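Local coordinates for multicopper oxidase (Pseudomonas thermotolerans, PDB 6VOW), which probably couples the one-electron oxidation of laccase-type substrates at one copper to the reduction of dioxygen to water at a trinuclear copper cluster, at residues 105-110 and 136-141; 88-93 and 114-119; 432-437 and 450-455. All blocks are in the same frame, centred on the assembly; numbering follows the deposited sequence.

Contact 1. Residues 105-110 and 136-141; sequences DGVPYV and HPHESS. With C2O (Cu-O-Cu linkage), chain B.
The His-X-His motif of the trinuclear copper centre, His136-Pro137-His138, rests against the loop 105-110 through His138, whose ring carries Val107 over one face. Val107 CG2 sits 4.2 Å from the ring centroid and 12° off its normal, a CH-pi contact, and the two side chains run alongside each other in the same direction. At the base of the histidine side chain, Gly106 O lies 3.4 Å from His138 CB, and Pro108 CD approaches the backbone His138 O at 3.1 Å. The proline also meets Glu139, where the bend at chi2 (102°) puts CD beside Pro108, and OE2 is the oxygen nearest to Pro108 CG. His138 NE2 binds the copper CU3 of the Cu-O-Cu linkage at 2.2 Å, completed by His393 and His438; His136 NE2 binds the copper CU2 at 2.0 Å, with His96 and His440. The rotation of the His136 ring is fixed at its other nitrogen: ND1 donates to Pro137 O at 2.6 Å, the acceptor only 9° out of the ring plane, which leaves NE2 for the metal. Around the site, Pro137 packs on helix 141-146, Ser141 reaches helix 442-446, and Val107, Asp105 and Val110 touch strand 433-439.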
loop_
_atom_site.group_PDB
_atom_site.type_symbol
_atom_site.label_atom_id
_atom_site.label_comp_id
_atom_site.label_asym_id
_atom_site.label_seq_id
_atom_site.Cartn_x
_atom_site.Cartn_y
_atom_site.Cartn_z
ATOM N N ASP A 105 10.792 -8.481 -7.785
ATOM C CA ASP A 105 9.993 -7.249 -7.571
ATOM C C ASP A 105 8.703 -7.261 -8.384
ATOM O O ASP A 105 7.821 -6.502 -8.093
ATOM C CB ASP A 105 10.801 -6.008 -7.828
ATOM C CG ASP A 105 10.148 -4.708 -7.266
ATOM O OD1 ASP A 105 9.506 -4.698 -6.188
ATOM O OD2 ASP A 105 10.324 -3.645 -7.911
ATOM N N GLY A 106 8.550 -8.165 -9.343
ATOM C CA GLY A 106 7.291 -8.281 -10.042
ATOM C C GLY A 106 7.048 -7.177 -11.057
ATOM O O GLY A 106 5.944 -6.982 -11.533
ATOM N N VAL A 107 8.087 -6.478 -11.430
ATOM C CA VAL A 107 7.942 -5.488 -12.456
ATOM C C VAL A 107 8.254 -6.061 -13.867
ATOM O O VAL A 107 9.350 -6.587 -14.110
ATOM C CB VAL A 107 8.864 -4.307 -12.151
ATOM C CG1 VAL A 107 8.880 -3.394 -13.360
ATOM C CG2 VAL A 107 8.370 -3.593 -10.901
ATOM N N PRO A 108 7.309 -5.961 -14.811
ATOM C CA PRO A 108 7.571 -6.633 -16.059
ATOM C C PRO A 108 8.735 -5.985 -16.708
ATOM O O PRO A 108 8.798 -4.751 -16.724
ATOM C CB PRO A 108 6.272 -6.426 -16.863
ATOM C CG PRO A 108 5.199 -6.277 -15.808
ATOM C CD PRO A 108 5.903 -5.509 -14.722
ATOM N N TYR A 109 9.664 -6.822 -17.160
ATOM C CA TYR A 109 10.849 -6.474 -17.959
ATOM C C TYR A 109 11.991 -5.841 -17.182
ATOM O O TYR A 109 13.037 -5.507 -17.751
ATOM C CB TYR A 109 10.459 -5.681 -19.213
ATOM C CG TYR A 109 9.409 -6.410 -20.043
ATOM C CD1 TYR A 109 9.756 -7.491 -20.876
ATOM C CD2 TYR A 109 8.069 -5.991 -20.010
ATOM C CE1 TYR A 109 8.783 -8.150 -21.637
ATOM C CE2 TYR A 109 7.105 -6.624 -20.749
ATOM C CZ TYR A 109 7.467 -7.692 -21.551
ATOM O OH TYR A 109 6.497 -8.261 -22.252
ATOM N N VAL A 110 11.808 -5.722 -15.874
ATOM C CA VAL A 110 12.859 -5.280 -14.968
ATOM C C VAL A 110 13.132 -6.428 -14.015
ATOM O O VAL A 110 14.284 -6.793 -13.861
ATOM C CB VAL A 110 12.403 -4.003 -14.240
ATOM C CG1 VAL A 110 13.199 -3.705 -12.981
ATOM C CG2 VAL A 110 12.426 -2.818 -15.227
ATOM N N HIS A 136 0.016 -6.638 -5.472
ATOM C CA HIS A 136 -0.831 -6.307 -6.593
ATOM C C HIS A 136 -0.012 -6.413 -7.847
ATOM O O HIS A 136 1.170 -6.541 -7.766
ATOM C CB HIS A 136 -1.350 -4.864 -6.442
ATOM C CG HIS A 136 -0.265 -3.853 -6.364
ATOM N ND1 HIS A 136 0.432 -3.400 -7.462
ATOM C CD2 HIS A 136 0.254 -3.216 -5.295
ATOM C CE1 HIS A 136 1.336 -2.510 -7.071
ATOM N NE2 HIS A 136 1.229 -2.366 -5.753
ATOM N N PRO A 137 -0.659 -6.388 -9.008
ATOM C CA PRO A 137 0.103 -6.487 -10.251
ATOM C C PRO A 137 0.828 -5.277 -10.502
ATOM O O PRO A 137 0.540 -4.250 -9.891
ATOM C CB PRO A 137 -0.974 -6.665 -11.331
ATOM C CG PRO A 137 -2.083 -7.287 -10.583
ATOM C CD PRO A 137 -2.077 -6.661 -9.245
ATOM N N HIS A 138 1.793 -5.403 -11.395
ATOM C CA HIS A 138 2.469 -4.256 -11.939
ATOM C C HIS A 138 2.442 -4.256 -13.471
ATOM O O HIS A 138 3.372 -3.832 -14.100
ATOM C CB HIS A 138 3.870 -4.243 -11.434
ATOM C CG HIS A 138 4.284 -2.908 -11.018
ATOM N ND1 HIS A 138 4.643 -1.952 -11.934
ATOM C CD2 HIS A 138 4.259 -2.310 -9.812
ATOM C CE1 HIS A 138 4.908 -0.828 -11.301
ATOM N NE2 HIS A 138 4.704 -1.033 -10.020
ATOM N N GLU A 139 1.334 -4.737 -14.016
ATOM C CA GLU A 139 1.125 -4.931 -15.422
ATOM C C GLU A 139 -0.329 -4.602 -15.596
ATOM O O GLU A 139 -1.127 -5.105 -14.826
ATOM C CB GLU A 139 1.382 -6.395 -15.843
ATOM C CG GLU A 139 1.097 -6.701 -17.332
ATOM C CD GLU A 139 2.319 -6.803 -18.266
ATOM O OE1 GLU A 139 2.272 -7.591 -19.254
ATOM O OE2 GLU A 139 3.312 -6.086 -18.058
ATOM N N SER A 140 -0.687 -3.782 -16.586
ATOM C CA SER A 140 -2.103 -3.433 -16.832
ATOM C C SER A 140 -2.753 -2.972 -15.532
ATOM O O SER A 140 -3.818 -3.409 -15.165
ATOM C CB SER A 140 -2.888 -4.657 -17.398
ATOM O OG SER A 140 -2.244 -5.256 -18.516
ATOM N N SER A 141 -2.087 -2.067 -14.857
ATOM C CA SER A 141 -2.264 -1.877 -13.462
ATOM C C SER A 141 -3.619 -1.316 -13.142
ATOM O O SER A 141 -4.355 -1.912 -12.371
ATOM C CB SER A 141 -1.117 -1.022 -12.891
ATOM O OG SER A 141 0.198 -1.567 -13.173
HETATM CU CU2 C2O B . 2.108 -0.835 -4.798
HETATM CU CU3 C2O B . 5.055 0.144 -8.190
HETATM O O1 C2O B . 3.599 -0.196 -6.439
#

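Contact 2. Residues 88-93 and 114-119; sequences DEPTTI and PVQPGE
Val115 O is approached by three groups at once: Thr91 N donates to it at 3.0 Å with an N-H...O angle of 155°, Pro90 CA lies 3.2 Å away in a CA-H...O contact, and the side-chain amide of Asn85 adds a further hydrogen bond. The return bond, Val115 N to Thr91 O, is shorter at 2.8 Å and similarly straight (159°), so the two residues form an antiparallel hydrogen-bonded pair, a single bridge. Prolines pack beside it. Pro90 CB and Pro114 CB meet at 3.5 Å, a close approach for two carbons, and Pro117 CG comes to 3.5 Å from Glu89 N. The Gln116 chain bends at chi2 (-62°), which places CD near Pro90, and its amide passes obliquely across that ring, with NE2 3.8 Å from Pro90 CG. Beyond the bridge the chain reverses in a type II turn, closed by Glu119 N to Gln116 O at 3.1 Å; Gly118 takes the positive phi that suits its third position. A weak bond from Gln116 N to Glu119 OE1 spans the same turn. The arrangement is an isolated beta bridge between two connecting loops of a cupredoxin-like domain, the turn leading directly into strand 120-126.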
loop_
_atom_site.group_PDB
_atom_site.type_symbol
_atom_site.label_atom_id
_atom_site.label_comp_id
_atom_site.label_asym_id
_atom_site.label_seq_id
_atom_site.Cartn_x
_atom_site.Cartn_y
_atom_site.Cartn_z
ATOM N N ASP A 88 -6.873 -13.979 -18.340
ATOM C CA ASP A 88 -6.805 -14.101 -19.761
ATOM C C ASP A 88 -5.769 -13.182 -20.323
ATOM O O ASP A 88 -5.716 -13.076 -21.489
ATOM C CB ASP A 88 -8.172 -14.018 -20.421
ATOM C CG ASP A 88 -8.866 -12.659 -20.268
ATOM O OD1 ASP A 88 -8.204 -11.573 -20.037
ATOM O OD2 ASP A 88 -10.131 -12.708 -20.399
ATOM N N GLU A 89 -4.929 -12.596 -19.465
ATOM C CA GLU A 89 -3.814 -11.785 -19.891
ATOM C C GLU A 89 -2.629 -11.794 -18.891
ATOM O O GLU A 89 -2.787 -12.183 -17.779
ATOM C CB GLU A 89 -4.262 -10.340 -20.079
ATOM C CG GLU A 89 -4.556 -9.618 -18.784
ATOM C CD GLU A 89 -5.237 -8.283 -19.030
ATOM O OE1 GLU A 89 -6.010 -8.151 -19.970
ATOM O OE2 GLU A 89 -5.010 -7.360 -18.317
ATOM N N PRO A 90 -1.468 -11.297 -19.342
ATOM C CA PRO A 90 -0.305 -11.374 -18.486
ATOM C C PRO A 90 -0.434 -10.586 -17.175
ATOM O O PRO A 90 -1.158 -9.629 -17.101
ATOM C CB PRO A 90 0.810 -10.787 -19.369
ATOM C CG PRO A 90 0.315 -10.859 -20.783
ATOM C CD PRO A 90 -1.140 -10.767 -20.710
ATOM N N THR A 91 0.259 -11.005 -16.135
ATOM C CA THR A 91 0.231 -10.277 -14.868
ATOM C C THR A 91 1.528 -10.615 -14.143
ATOM O O THR A 91 2.277 -11.476 -14.562
ATOM C CB THR A 91 -1.108 -10.552 -14.118
ATOM O OG1 THR A 91 -1.271 -9.729 -12.959
ATOM C CG2 THR A 91 -1.244 -11.979 -13.788
ATOM N N THR A 92 1.841 -9.844 -13.142
ATOM C CA THR A 92 2.900 -10.165 -12.240
ATOM C C THR A 92 2.266 -9.909 -10.847
ATOM O O THR A 92 1.086 -9.522 -10.741
ATOM C CB THR A 92 4.073 -9.199 -12.362
ATOM O OG1 THR A 92 3.616 -7.883 -12.000
ATOM C CG2 THR A 92 4.761 -9.237 -13.771
ATOM N N ILE A 93 3.075 -10.131 -9.814
ATOM C CA ILE A 93 2.711 -9.764 -8.423
ATOM C C ILE A 93 3.856 -9.001 -7.921
ATOM O O ILE A 93 4.984 -9.487 -7.926
ATOM C CB ILE A 93 2.424 -10.948 -7.463
ATOM C CG1 ILE A 93 1.155 -11.632 -7.936
ATOM C CG2 ILE A 93 2.111 -10.419 -6.043
ATOM C CD1 ILE A 93 0.811 -12.928 -7.185
ATOM N N PRO A 114 6.382 -10.960 -17.782
ATOM C CA PRO A 114 5.003 -11.141 -17.352
ATOM C C PRO A 114 4.668 -12.598 -17.251
ATOM O O PRO A 114 5.157 -13.390 -18.033
ATOM C CB PRO A 114 4.191 -10.557 -18.508
ATOM C CG PRO A 114 5.091 -9.496 -19.089
ATOM C CD PRO A 114 6.499 -9.933 -18.845
ATOM N N VAL A 115 3.833 -12.968 -16.322
ATOM C CA VAL A 115 3.444 -14.309 -16.213
ATOM C C VAL A 115 2.261 -14.406 -17.135
ATOM O O VAL A 115 1.276 -13.728 -16.924
ATOM C CB VAL A 115 2.978 -14.613 -14.778
ATOM C CG1 VAL A 115 2.436 -16.058 -14.739
ATOM C CG2 VAL A 115 4.131 -14.332 -13.780
ATOM N N GLN A 116 2.346 -15.300 -18.122
ATOM C CA GLN A 116 1.362 -15.518 -19.111
ATOM C C GLN A 116 0.214 -16.282 -18.561
ATOM O O GLN A 116 0.381 -17.011 -17.600
ATOM C CB GLN A 116 1.960 -16.295 -20.300
ATOM C CG GLN A 116 3.103 -15.558 -21.019
ATOM C CD GLN A 116 2.613 -14.251 -21.618
ATOM O OE1 GLN A 116 1.566 -14.239 -22.255
ATOM N NE2 GLN A 116 3.349 -13.119 -21.389
ATOM N N PRO A 117 -0.964 -16.160 -19.191
ATOM C CA PRO A 117 -2.089 -16.953 -18.835
ATOM C C PRO A 117 -1.757 -18.414 -18.767
ATOM O O PRO A 117 -1.065 -18.886 -19.608
ATOM C CB PRO A 117 -3.058 -16.680 -19.986
ATOM C CG PRO A 117 -2.773 -15.268 -20.340
ATOM C CD PRO A 117 -1.304 -15.259 -20.321
ATOM N N GLY A 118 -2.196 -19.102 -17.720
ATOM C CA GLY A 118 -1.954 -20.544 -17.534
ATOM C C GLY A 118 -0.607 -20.975 -17.025
ATOM O O GLY A 118 -0.427 -22.181 -16.756
ATOM N N GLU A 119 0.334 -20.019 -16.913
ATOM C CA GLU A 119 1.677 -20.238 -16.404
ATOM C C GLU A 119 1.684 -19.925 -14.874
ATOM O O GLU A 119 0.628 -19.613 -14.319
ATOM C CB GLU A 119 2.690 -19.293 -17.108
ATOM C CG GLU A 119 3.055 -19.493 -18.590
ATOM C CD GLU A 119 4.199 -18.526 -19.045
ATOM O OE1 GLU A 119 4.667 -17.635 -18.240
ATOM O OE2 GLU A 119 4.642 -18.637 -20.226
#

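Contact 3. Residues 432-437 and 450-455; sequences PGVWMF and MAAIEV
Met436 leaves its strand with CB 4.1 Å from Ala451 O of the partner strand, and its chain then folds back instead of extending. CG stands anti to the carbonyl carbon, near Val107 CG2 and His138 CE1 beside the copper cluster. The bend at chi2 (-53°) returns SD to the same Ala451 O, with Met450 SD 4.3 Å from Met436 SD. A further bend at chi3 brings CE to Ala452 CB at a separation of 3.3 Å, short enough that the exact position of CE is doubtful. Val434 CG1 reaches Ala452 CB too, at 3.8 Å. Strands 433-437 and 450-455 run antiparallel, their axes at 151°, joined by six backbone hydrogen bonds in three hydrogen-bonded pairs: Gly433 with Val455, Trp435 with Ile453, Phe437 with Ala451. The Trp435 N to Ile453 O bond is 2.8 Å long and nearly straight (174°), although the donor stands above the carbonyl plane. These are neighbouring strands of a C-terminal cupredoxin sheet, flanked by strands 368-370 and 388-392; strand 433-439 runs on into His438 and Cys439, ligands of the trinuclear and type 1 sites respectively. On the face opposite Met436, Val455 CG2 sits at the edge of the Trp435 indole, 3.5 Å from CD1. Farther along that face, Ile453 CD1 approaches the Phe437 ring obliquely, 3.6 Å from CD2, while Phe327 meets the same phenyl ring edge-to-face.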
loop_
_atom_site.group_PDB
_atom_site.type_symbol
_atom_site.label_atom_id
_atom_site.label_comp_id
_atom_site.label_asym_id
_atom_site.label_seq_id
_atom_site.Cartn_x
_atom_site.Cartn_y
_atom_site.Cartn_z
ATOM N N PRO A 432 20.459 -3.555 -4.758
ATOM C CA PRO A 432 20.818 -3.264 -6.123
ATOM C C PRO A 432 19.724 -3.718 -7.100
ATOM O O PRO A 432 18.999 -4.706 -6.868
ATOM C CB PRO A 432 22.135 -4.044 -6.311
ATOM C CG PRO A 432 21.949 -5.242 -5.453
ATOM C CD PRO A 432 21.240 -4.697 -4.240
ATOM N N GLY A 433 19.588 -2.925 -8.163
ATOM C CA GLY A 433 18.605 -3.144 -9.177
ATOM C C GLY A 433 18.152 -1.860 -9.800
ATOM O O GLY A 433 18.858 -0.875 -9.748
ATOM N N VAL A 434 16.974 -1.937 -10.404
ATOM C CA VAL A 434 16.343 -0.833 -11.064
ATOM C C VAL A 434 14.982 -0.767 -10.477
ATOM O O VAL A 434 14.172 -1.589 -10.731
ATOM C CB VAL A 434 16.278 -1.008 -12.604
ATOM C CG1 VAL A 434 15.619 0.240 -13.220
ATOM C CG2 VAL A 434 17.675 -1.213 -13.198
ATOM N N TRP A 435 14.741 0.233 -9.659
ATOM C CA TRP A 435 13.489 0.290 -8.895
ATOM C C TRP A 435 12.572 1.396 -9.376
ATOM O O TRP A 435 12.961 2.562 -9.449
ATOM C CB TRP A 435 13.811 0.590 -7.441
ATOM C CG TRP A 435 14.815 -0.282 -7.019
ATOM C CD1 TRP A 435 16.152 -0.040 -6.997
ATOM C CD2 TRP A 435 14.639 -1.636 -6.693
ATOM N NE1 TRP A 435 16.825 -1.169 -6.625
ATOM C CE2 TRP A 435 15.914 -2.169 -6.426
ATOM C CE3 TRP A 435 13.539 -2.448 -6.560
ATOM C CZ2 TRP A 435 16.098 -3.481 -5.974
ATOM C CZ3 TRP A 435 13.756 -3.788 -6.129
ATOM C CH2 TRP A 435 15.016 -4.263 -5.844
ATOM N N MET A 436 11.346 1.015 -9.638
ATOM C CA MET A 436 10.290 1.971 -9.961
ATOM C C MET A 436 10.013 2.940 -8.820
ATOM O O MET A 436 9.998 2.597 -7.620
ATOM C CB MET A 436 8.961 1.288 -10.338
ATOM C CG MET A 436 9.025 0.269 -11.473
ATOM S SD MET A 436 9.809 0.918 -12.993
ATOM C CE MET A 436 11.575 0.741 -12.652
ATOM N N PHE A 437 9.713 4.139 -9.266
ATOM C CA PHE A 437 9.503 5.282 -8.431
ATOM C C PHE A 437 8.358 6.042 -9.038
ATOM O O PHE A 437 8.467 6.545 -10.123
ATOM C CB PHE A 437 10.735 6.094 -8.457
ATOM C CG PHE A 437 10.688 7.298 -7.615
ATOM C CD1 PHE A 437 10.221 7.258 -6.332
ATOM C CD2 PHE A 437 11.234 8.485 -8.099
ATOM C CE1 PHE A 437 10.231 8.395 -5.542
ATOM C CE2 PHE A 437 11.280 9.623 -7.309
ATOM C CZ PHE A 437 10.774 9.570 -6.019
ATOM N N MET A 450 6.015 8.187 -13.350
ATOM C CA MET A 450 6.819 7.075 -12.967
ATOM C C MET A 450 8.198 7.258 -13.535
ATOM O O MET A 450 8.390 7.834 -14.626
ATOM C CB MET A 450 6.207 5.770 -13.396
ATOM C CG MET A 450 7.079 4.547 -13.234
ATOM S SD MET A 450 6.100 3.055 -13.000
ATOM C CE MET A 450 5.491 2.581 -14.620
ATOM N N ALA A 451 9.162 6.813 -12.762
ATOM C CA ALA A 451 10.494 6.768 -13.237
ATOM C C ALA A 451 11.159 5.548 -12.649
ATOM O O ALA A 451 10.571 4.784 -11.880
ATOM C CB ALA A 451 11.187 8.019 -12.824
ATOM N N ALA A 452 12.379 5.335 -13.067
ATOM C CA ALA A 452 13.156 4.230 -12.607
ATOM C C ALA A 452 14.471 4.787 -12.031
ATOM O O ALA A 452 15.089 5.705 -12.598
ATOM C CB ALA A 452 13.400 3.267 -13.755
ATOM N N ILE A 453 14.843 4.269 -10.860
ATOM C CA ILE A 453 16.087 4.641 -10.172
ATOM C C ILE A 453 16.930 3.389 -10.129
ATOM O O ILE A 453 16.525 2.388 -9.498
ATOM C CB ILE A 453 15.820 5.122 -8.755
ATOM C CG1 ILE A 453 15.083 6.472 -8.810
ATOM C CG2 ILE A 453 17.133 5.193 -7.970
ATOM C CD1 ILE A 453 14.368 6.794 -7.551
ATOM N N GLU A 454 18.083 3.439 -10.804
ATOM C CA GLU A 454 19.028 2.314 -10.826
ATOM C C GLU A 454 19.927 2.393 -9.574
ATOM O O GLU A 454 20.529 3.461 -9.309
ATOM C CB GLU A 454 19.876 2.327 -12.107
ATOM C CG GLU A 454 20.779 1.099 -12.222
ATOM C CD GLU A 454 21.568 0.999 -13.498
ATOM O OE1 GLU A 454 21.050 1.401 -14.554
ATOM O OE2 GLU A 454 22.694 0.469 -13.442
ATOM N N VAL A 455 19.916 1.316 -8.782
ATOM C CA VAL A 455 20.885 1.033 -7.713
ATOM C C VAL A 455 21.846 0.010 -8.308
ATOM O O VAL A 455 21.607 -1.190 -8.292
ATOM C CB VAL A 455 20.267 0.423 -6.427
ATOM C CG1 VAL A 455 21.324 0.321 -5.296
ATOM C CG2 VAL A 455 19.170 1.289 -5.903
#

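Contacts 1 and 2 belong to the N-terminal cupredoxin-like domain and contact 3 to the C-terminal one. Contact 1 is buried and mixes metal ligands with apolar packing; contact 2 reaches the surface and combines one backbone bridge with proline packing; contact 3, partly buried, is regular sheet with largely apolar side chains, Trp435, Phe437 and Ile453 inside, Glu454 on the Val434 face and Pro432 at the exposed end. Thr92 OG1 of contact 2 probably hydrogen-bonds to Gly106 O (2.5 Å) and His138 N (3.1 Å) of contact 1, a second shell behind a copper ligand. Contact 1 also touches contact 3, Val110 CG1 lying 3.2 Å from Val434 O. Contacts 2 and 3 do not meet.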